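Local coordinates for capsid protein VP1 (Human polyomavirus 12, PDB 6Y5Z) that probably builds the T=7 icosahedral shell of the virus, assembling as disulfide-linked pentamers that make up its 72 capsomers, at residues 135-141 with 185-190; 156-160 with 171-175. All coordinates share one frame; numbering follows the deposited sequence.

Contact 1 of 2, residues 135-141 with 185-190; sequences LDLQGIQ and ETWSPD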
ATOM      1  N   LEU D 135      24.022 -17.025  -9.621  1.00 15.53           N
ATOM      2  CA  LEU D 135      23.141 -15.949 -10.137  1.00 14.58           C
ATOM      3  C   LEU D 135      23.860 -15.218 -11.284  1.00 14.28           C
ATOM      4  O   LEU D 135      25.015 -14.792 -11.118  1.00 16.09           O
ATOM      5  CB  LEU D 135      22.785 -15.008  -8.979  1.00 15.02           C
ATOM      6  CG  LEU D 135      21.931 -13.793  -9.349  1.00 14.98           C
ATOM      7  CD1 LEU D 135      20.523 -14.231  -9.682  1.00 15.71           C
ATOM      8  CD2 LEU D 135      21.914 -12.792  -8.205  1.00 15.21           C
ATOM      9  N   ASP D 136      23.193 -15.076 -12.422  1.00 13.51           N
ATOM     10  CA  ASP D 136      23.705 -14.270 -13.560  1.00 13.89           C
ATOM     11  C   ASP D 136      23.477 -12.784 -13.263  1.00 14.10           C
ATOM     12  O   ASP D 136      22.341 -12.427 -12.829  1.00 13.74           O
ATOM     13  CB  ASP D 136      23.028 -14.662 -14.867  1.00 14.62           C
ATOM     14  CG  ASP D 136      23.331 -16.089 -15.292  1.00 16.66           C
ATOM     15  OD1 ASP D 136      24.538 -16.398 -15.426  1.00 17.83           O
ATOM     16  OD2 ASP D 136      22.372 -16.883 -15.462  1.00 16.18           O
ATOM     17  N   LEU D 137      24.510 -11.963 -13.444  1.00 14.46           N
ATOM     18  CA  LEU D 137      24.494 -10.510 -13.156  1.00 13.76           C
ATOM     19  C   LEU D 137      24.671  -9.722 -14.456  1.00 13.90           C
ATOM     20  O   LEU D 137      25.457 -10.127 -15.351  1.00 14.50           O
ATOM     21  CB  LEU D 137      25.604 -10.143 -12.170  1.00 14.35           C
ATOM     22  CG  LEU D 137      25.545 -10.821 -10.802  1.00 15.27           C
ATOM     23  CD1 LEU D 137      26.785 -10.466  -9.990  1.00 16.55           C
ATOM     24  CD2 LEU D 137      24.283 -10.421 -10.061  1.00 17.15           C
ATOM     25  N   GLN D 138      23.986  -8.587 -14.526  1.00 13.42           N
ATOM     26  CA  GLN D 138      24.097  -7.603 -15.614  1.00 13.81           C
ATOM     27  C   GLN D 138      24.669  -6.336 -14.990  1.00 14.64           C
ATOM     28  O   GLN D 138      24.105  -5.835 -13.981  1.00 14.99           O
ATOM     29  CB  GLN D 138      22.744  -7.375 -16.272  1.00 15.34           C
ATOM     30  CG  GLN D 138      22.708  -6.132 -17.152  1.00 14.97           C
ATOM     31  CD  GLN D 138      23.542  -6.265 -18.401  1.00 14.36           C
ATOM     32  OE1 GLN D 138      23.329  -7.178 -19.191  1.00 16.18           O
ATOM     33  NE2 GLN D 138      24.401  -5.282 -18.635  1.00 14.86           N
ATOM     34  N   GLY D 139      25.778  -5.847 -15.531  1.00 13.68           N
ATOM     35  CA  GLY D 139      26.383  -4.610 -15.036  1.00 14.66           C
ATOM     36  C   GLY D 139      25.628  -3.384 -15.491  1.00 13.42           C
ATOM     37  O   GLY D 139      25.131  -3.348 -16.612  1.00 14.51           O
ATOM     38  N   ILE D 140      25.551  -2.399 -14.605  1.00 13.65           N
ATOM     39  CA  ILE D 140      24.872  -1.101 -14.846  1.00 13.85           C
ATOM     40  C   ILE D 140      25.279  -0.186 -13.690  1.00 14.57           C
ATOM     41  O   ILE D 140      25.454  -0.675 -12.569  1.00 14.13           O
ATOM     42  CB  ILE D 140      23.351  -1.269 -15.013  1.00 13.81           C
ATOM     43  CG1 ILE D 140      22.690   0.079 -15.302  1.00 14.78           C
ATOM     44  CG2 ILE D 140      22.740  -1.999 -13.796  1.00 14.80           C
ATOM     45  CD1 ILE D 140      21.295  -0.015 -15.862  1.00 15.39           C
ATOM     46  N   GLN D 141      25.520   1.089 -13.975  1.00 14.37           N
ATOM     47  CA  GLN D 141      26.079   2.033 -12.980  1.00 14.63           C
ATOM     48  C   GLN D 141      25.352   3.365 -13.079  1.00 14.17           C
ATOM     49  O   GLN D 141      24.934   3.751 -14.187  1.00 15.82           O
ATOM     50  CB  GLN D 141      27.572   2.280 -13.222  1.00 15.41           C
ATOM     51  CG  GLN D 141      28.389   1.000 -13.143  1.00 15.38           C
ATOM     52  CD  GLN D 141      29.884   1.153 -13.347  1.00 16.59           C
ATOM     53  OE1 GLN D 141      30.563   0.146 -13.501  1.00 16.74           O
ATOM     54  NE2 GLN D 141      30.419   2.375 -13.332  1.00 17.26           N
ATOM     55  N   GLU D 185      25.705  -1.682  -6.238  1.00 13.36           N
ATOM     56  CA  GLU D 185      25.509  -0.445  -7.045  1.00 14.37           C
ATOM     57  C   GLU D 185      25.975  -0.646  -8.491  1.00 14.84           C
ATOM     58  O   GLU D 185      25.676   0.217  -9.298  1.00 15.13           O
ATOM     59  CB  GLU D 185      26.118   0.789  -6.378  1.00 13.86           C
ATOM     60  CG  GLU D 185      27.617   0.831  -6.458  1.00 14.19           C
ATOM     61  CD  GLU D 185      28.219   2.120  -5.979  1.00 14.98           C
ATOM     62  OE1 GLU D 185      27.833   2.611  -4.880  1.00 16.74           O
ATOM     63  OE2 GLU D 185      29.100   2.634  -6.708  1.00 15.01           O
ATOM     64  N   THR D 186      26.632  -1.759  -8.836  1.00 14.15           N
ATOM     65  CA  THR D 186      27.110  -1.981 -10.225  1.00 13.73           C
ATOM     66  C   THR D 186      26.462  -3.204 -10.861  1.00 13.45           C
ATOM     67  O   THR D 186      26.768  -3.444 -12.009  1.00 13.41           O
ATOM     68  CB  THR D 186      28.646  -2.096 -10.324  1.00 14.45           C
ATOM     69  OG1 THR D 186      29.125  -3.301  -9.721  1.00 14.97           O
ATOM     70  CG2 THR D 186      29.346  -0.912  -9.704  1.00 14.77           C
ATOM     71  N   TRP D 187      25.667  -3.993 -10.141  1.00 12.74           N
ATOM     72  CA  TRP D 187      25.210  -5.312 -10.663  1.00 12.97           C
ATOM     73  C   TRP D 187      23.736  -5.556 -10.341  1.00 13.81           C
ATOM     74  O   TRP D 187      23.357  -5.466  -9.147  1.00 14.33           O
ATOM     75  CB  TRP D 187      26.032  -6.455 -10.057  1.00 12.64           C
ATOM     76  CG  TRP D 187      27.493  -6.482 -10.381  1.00 12.70           C
ATOM     77  CD1 TRP D 187      28.516  -6.277  -9.515  1.00 13.63           C
ATOM     78  CD2 TRP D 187      28.087  -6.784 -11.655  1.00 12.94           C
ATOM     79  NE1 TRP D 187      29.719  -6.438 -10.158  1.00 13.72           N
ATOM     80  CE2 TRP D 187      29.487  -6.760 -11.466  1.00 13.38           C
ATOM     81  CE3 TRP D 187      27.577  -7.100 -12.914  1.00 12.73           C
ATOM     82  CZ2 TRP D 187      30.366  -7.002 -12.524  1.00 14.11           C
ATOM     83  CZ3 TRP D 187      28.449  -7.299 -13.962  1.00 13.64           C
ATOM     84  CH2 TRP D 187      29.826  -7.281 -13.753  1.00 13.81           C
ATOM     85  N   SER D 188      22.980  -5.937 -11.356  1.00 14.23           N
ATOM     86  CA  SER D 188      21.553  -6.311 -11.279  1.00 15.01           C
ATOM     87  C   SER D 188      21.456  -7.789 -11.580  1.00 15.02           C
ATOM     88  O   SER D 188      22.201  -8.290 -12.420  1.00 14.00           O
ATOM     89  CB  SER D 188      20.751  -5.550 -12.293  1.00 15.18           C
ATOM     90  OG  SER D 188      20.803  -4.166 -12.051  1.00 18.31           O
ATOM     91  N   PRO D 189      20.469  -8.511 -11.029  1.00 14.87           N
ATOM     92  CA  PRO D 189      20.158  -9.844 -11.536  1.00 14.49           C
ATOM     93  C   PRO D 189      19.792  -9.706 -13.012  1.00 15.72           C
ATOM     94  O   PRO D 189      19.095  -8.753 -13.388  1.00 15.66           O
ATOM     95  CB  PRO D 189      18.993 -10.366 -10.698  1.00 15.10           C
ATOM     96  CG  PRO D 189      18.825  -9.365  -9.595  1.00 16.78           C
ATOM     97  CD  PRO D 189      19.588  -8.104  -9.928  1.00 15.28           C
ATOM     98  N   ASP D 190      20.335 -10.589 -13.846  1.00 13.84           N
ATOM     99  CA  ASP D 190      20.177 -10.505 -15.312  1.00 14.12           C
ATOM    100  C   ASP D 190      18.891 -11.213 -15.751  1.00 14.57           C
ATOM    101  O   ASP D 190      18.798 -12.456 -15.703  1.00 14.11           O
ATOM    102  CB  ASP D 190      21.393 -11.121 -15.999  1.00 14.45           C
ATOM    103  CG  ASP D 190      21.371 -10.954 -17.507  1.00 16.12           C
ATOM    104  OD1 ASP D 190      20.361 -10.418 -18.050  1.00 14.95           O
ATOM    105  OD2 ASP D 190      22.367 -11.333 -18.123  1.00 16.46           O
TER
HETATM  106  O   HOH W   1      24.620 -12.325 -16.828  1.00 14.89           O

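Contact 2 of 2, residues 156-160 with 171-175; sequences KSVTD and SAKAK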
ATOM      1  N   LYS D 156      34.077  -3.148 -15.056  1.00 16.26           N
ATOM      2  CA  LYS D 156      35.443  -2.975 -15.636  1.00 17.64           C
ATOM      3  C   LYS D 156      36.179  -4.324 -15.638  1.00 18.24           C
ATOM      4  O   LYS D 156      37.061  -4.524 -16.517  1.00 18.01           O
ATOM      5  CB  LYS D 156      36.231  -1.929 -14.851  1.00 19.38           C
ATOM      6  CG  LYS D 156      37.585  -1.595 -15.453  1.00 22.72           C
ATOM      7  CD  LYS D 156      38.384  -0.660 -14.598  1.00 24.66           C
ATOM      8  CE  LYS D 156      39.749  -0.383 -15.197  1.00 28.26           C
ATOM      9  NZ  LYS D 156      40.482   0.624 -14.394  1.00 32.21           N
ATOM     10  N   SER D 157      35.867  -5.228 -14.704  1.00 16.72           N
ATOM     11  CA  SER D 157      36.493  -6.573 -14.595  1.00 17.62           C
ATOM     12  C   SER D 157      36.190  -7.407 -15.850  1.00 19.45           C
ATOM     13  O   SER D 157      36.968  -8.352 -16.099  1.00 21.10           O
ATOM     14  CB  SER D 157      36.042  -7.302 -13.357  1.00 16.82           C
ATOM     15  OG  SER D 157      36.313  -6.531 -12.195  1.00 18.64           O
ATOM     16  N   VAL D 158      35.095  -7.129 -16.575  1.00 19.24           N
ATOM     17  CA  VAL D 158      34.579  -8.009 -17.664  1.00 18.85           C
ATOM     18  C   VAL D 158      34.466  -7.285 -19.007  1.00 18.78           C
ATOM     19  O   VAL D 158      34.341  -7.976 -20.019  1.00 19.66           O
ATOM     20  CB  VAL D 158      33.236  -8.654 -17.289  1.00 18.92           C
ATOM     21  CG1 VAL D 158      33.358  -9.455 -16.006  1.00 20.34           C
ATOM     22  CG2 VAL D 158      32.089  -7.648 -17.218  1.00 18.68           C
ATOM     23  N   THR D 159      34.502  -5.960 -19.048  1.00 18.26           N
ATOM     24  CA  THR D 159      34.304  -5.206 -20.303  1.00 18.00           C
ATOM     25  C   THR D 159      34.862  -3.791 -20.167  1.00 17.40           C
ATOM     26  O   THR D 159      35.239  -3.391 -19.079  1.00 19.68           O
ATOM     27  CB  THR D 159      32.827  -5.232 -20.716  1.00 19.16           C
ATOM     28  OG1 THR D 159      32.722  -4.862 -22.093  1.00 20.57           O
ATOM     29  CG2 THR D 159      31.966  -4.306 -19.878  1.00 18.77           C
ATOM     30  N   ASP D 160      34.960  -3.114 -21.300  1.00 19.39           N
ATOM     31  CA  ASP D 160      35.339  -1.691 -21.410  1.00 21.27           C
ATOM     32  C   ASP D 160      34.182  -0.859 -20.852  1.00 18.06           C
ATOM     33  O   ASP D 160      33.058  -0.968 -21.376  1.00 20.14           O
ATOM     34  CB  ASP D 160      35.582  -1.316 -22.872  1.00 24.96           C
ATOM     35  CG  ASP D 160      36.766  -2.026 -23.506  1.00 32.62           C
ATOM     36  OD1 ASP D 160      37.829  -2.095 -22.854  1.00 34.94           O
ATOM     37  OD2 ASP D 160      36.618  -2.490 -24.660  1.00 39.35           O
ATOM     38  N   SER D 171      27.487  -6.303 -22.996  1.00 16.92           N
ATOM     39  CA  SER D 171      28.810  -6.933 -22.777  1.00 17.95           C
ATOM     40  C   SER D 171      29.128  -7.068 -21.271  1.00 18.02           C
ATOM     41  O   SER D 171      30.066  -7.815 -20.933  1.00 19.88           O
ATOM     42  CB  SER D 171      29.875  -6.173 -23.532  1.00 17.74           C
ATOM     43  OG  SER D 171      30.186  -4.965 -22.868  1.00 19.62           O
ATOM     44  N   ALA D 172      28.400  -6.373 -20.377  1.00 17.11           N
ATOM     45  CA  ALA D 172      28.700  -6.343 -18.927  1.00 16.57           C
ATOM     46  C   ALA D 172      28.009  -7.511 -18.223  1.00 17.05           C
ATOM     47  O   ALA D 172      27.007  -7.301 -17.518  1.00 17.84           O
ATOM     48  CB  ALA D 172      28.324  -5.017 -18.339  1.00 15.56           C
ATOM     49  N   LYS D 173      28.489  -8.725 -18.470  1.00 16.06           N
ATOM     50  CA  LYS D 173      27.909  -9.963 -17.914  1.00 15.21           C
ATOM     51  C   LYS D 173      28.881 -10.558 -16.917  1.00 15.65           C
ATOM     52  O   LYS D 173      30.086 -10.625 -17.202  1.00 16.35           O
ATOM     53  CB  LYS D 173      27.618 -11.002 -18.992  1.00 15.97           C
ATOM     54  CG  LYS D 173      26.725 -10.539 -20.122  1.00 16.64           C
ATOM     55  CD  LYS D 173      25.322 -10.202 -19.654  1.00 16.09           C
ATOM     56  CE  LYS D 173      24.353 -10.089 -20.803  1.00 15.87           C
ATOM     57  NZ  LYS D 173      22.990  -9.704 -20.378  1.00 17.15           N
ATOM     58  N   ALA D 174      28.366 -11.059 -15.808  1.00 15.08           N
ATOM     59  CA  ALA D 174      29.175 -11.779 -14.812  1.00 15.19           C
ATOM     60  C   ALA D 174      28.288 -12.760 -14.045  1.00 16.02           C
ATOM     61  O   ALA D 174      27.068 -12.793 -14.260  1.00 14.81           O
ATOM     62  CB  ALA D 174      29.867 -10.811 -13.889  1.00 14.98           C
ATOM     63  N   LYS D 175      28.917 -13.623 -13.269  1.00 17.23           N
ATOM     64  CA  LYS D 175      28.232 -14.569 -12.360  1.00 17.60           C
ATOM     65  C   LYS D 175      28.560 -14.215 -10.919  1.00 17.42           C
ATOM     66  O   LYS D 175      29.708 -13.860 -10.634  1.00 18.42           O
ATOM     67  CB  LYS D 175      28.663 -15.991 -12.716  1.00 19.03           C
ATOM     68  CG  LYS D 175      28.171 -16.433 -14.086  1.00 22.24           C
ATOM     69  CD  LYS D 175      28.679 -17.756 -14.569  1.00 24.38           C
ATOM     70  CE  LYS D 175      28.207 -18.005 -15.985  1.00 26.49           C
ATOM     71  NZ  LYS D 175      28.201 -19.444 -16.333  1.00 29.96           N
TER
HETATM   72  O   HOH W   2      31.531  -2.015 -23.522  1.00 22.80           O

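Contact 1 of 2, residues 135-141 with 185-190
Leu135 and Pro189 open the contact, CD1 of the leucine lying 4.3 Å from CB of the proline, at one end of an antiparallel pairing between strands 136-139 and 187-189. These are the middle strand and one outer strand of a small three-stranded sheet in the long connection between strands 124-131 and 197-204 of the VP1 jelly-roll sandwich; their short axes make 135°, so the pairing is strongly twisted. Asp136 O takes the N-H of Asp190 at 2.9 Å from well above the carbonyl plane, while the Asp136 carboxylate turns to the backbone N of Asn194. Leu137 has CG beside the backbone N (chi1 -60°), which sets CD1 over one face of the Trp187 indole, near its rim; Thr186 CB lies over the opposite face. Water 1 joins Leu137 O to Asp190 OD2, an oxygen also salt-bridged to Lys173. Gln138 and Ser188 form the hydrogen-bonded pair: Gln138 N reaches Ser188 O at 2.8 Å, nearly straight at 171°, and Ser188 N returns a bond to Gln138 O at 2.9 Å. The Gln138 side chain bends forward so that NE2 donates, in the carbonyl plane, to O of the following Gly139, and its OE1 accepts from Lys173. At Gly139 no side chain intervenes, and Trp187 CE3 comes within 3.4 Å of Gly139 N. Ile140 N continues the pairing to Thr186 O, whereas Ile140 CG2 packs against Ser188 OG, which bonds Asn100 of a second subunit. Gln141 runs alongside Thr186, its CG 4.0 Å from Thr186 CG2.

Contact 2 of 2, residues 156-160 with 171-175
An inverse gamma turn centred on Ala172 leads into strand 173-175, and the irregular loop segment 156-160 rests against this entry at the surface of the subunit. The turn is supported by a weak backbone bond from Lys173 N to Ser171 O. With 207 Å² buried over both sides, the contact is small and depends chiefly on Val158 and Thr159, whose side chains set out toward the 171-175 backbone.

Val158 meets the strand with its two methyls. Its CB, CG1 and CG2 all lie 3.6 to 3.7 Å from Lys173 O, so the isopropyl group straddles a backbone carbonyl. CG2 also approaches Ala172 CA, while CG1, anti to the carbonyl carbon (chi1 -57°), lies 4.3 Å from Ala174 CB.

Thr159 brings both of its branches to the turn. Its hydroxyl is anti to the backbone N (chi1 -163°), and this rotation carries OG1 to 2.7 Å from Ser171 OG; the short distance fits a hydrogen bond, although the direction of the proton remains unsettled. The CG2 methyl lies against both Ser171 OG, at 3.5 Å, and Ala172, whose CA and CB are each 4.0 Å from it. Ser171 OG has further partners, for it also bonds Asp169 OD1 and receives a weak bond from water 2 at 3.3 Å. That water donates to Asp160 O at 2.8 Å as well, giving a weak, water-mediated link between Asp160 O and Ser171 OG.

Beyond the turn, the Lys173 side chain leads away from the loop toward strand 136-139. Strand 173-175 is hydrogen-bonded through its backbone to that middle strand of the sheet, and so lies between it and the 156-160 loop.

Overall arrangement
Contact 1 and contact 2 have centres about 9 Å apart and meet through one three-stranded antiparallel sheet ordered 173-175, 136-139, 187-189. Along the chain, contact 2 is nested inside the loop that contact 1 closes. Strand 136-139 serves both: Gly139 N lies 2.8 Å from Ala172 O and Leu137 N 2.8 Å from Ala174 O, each probably a hydrogen bond. Trp187 CH2 also packs on Ala174 CB at 3.5 Å, linking the two outer strands. The two differ in burial: contact 1, with 12 of its 13 touching residues buried, lies about 11 Å from the chain centre and borders a second subunit, whereas contact 2 is a surface contact about 19 Å from that centre.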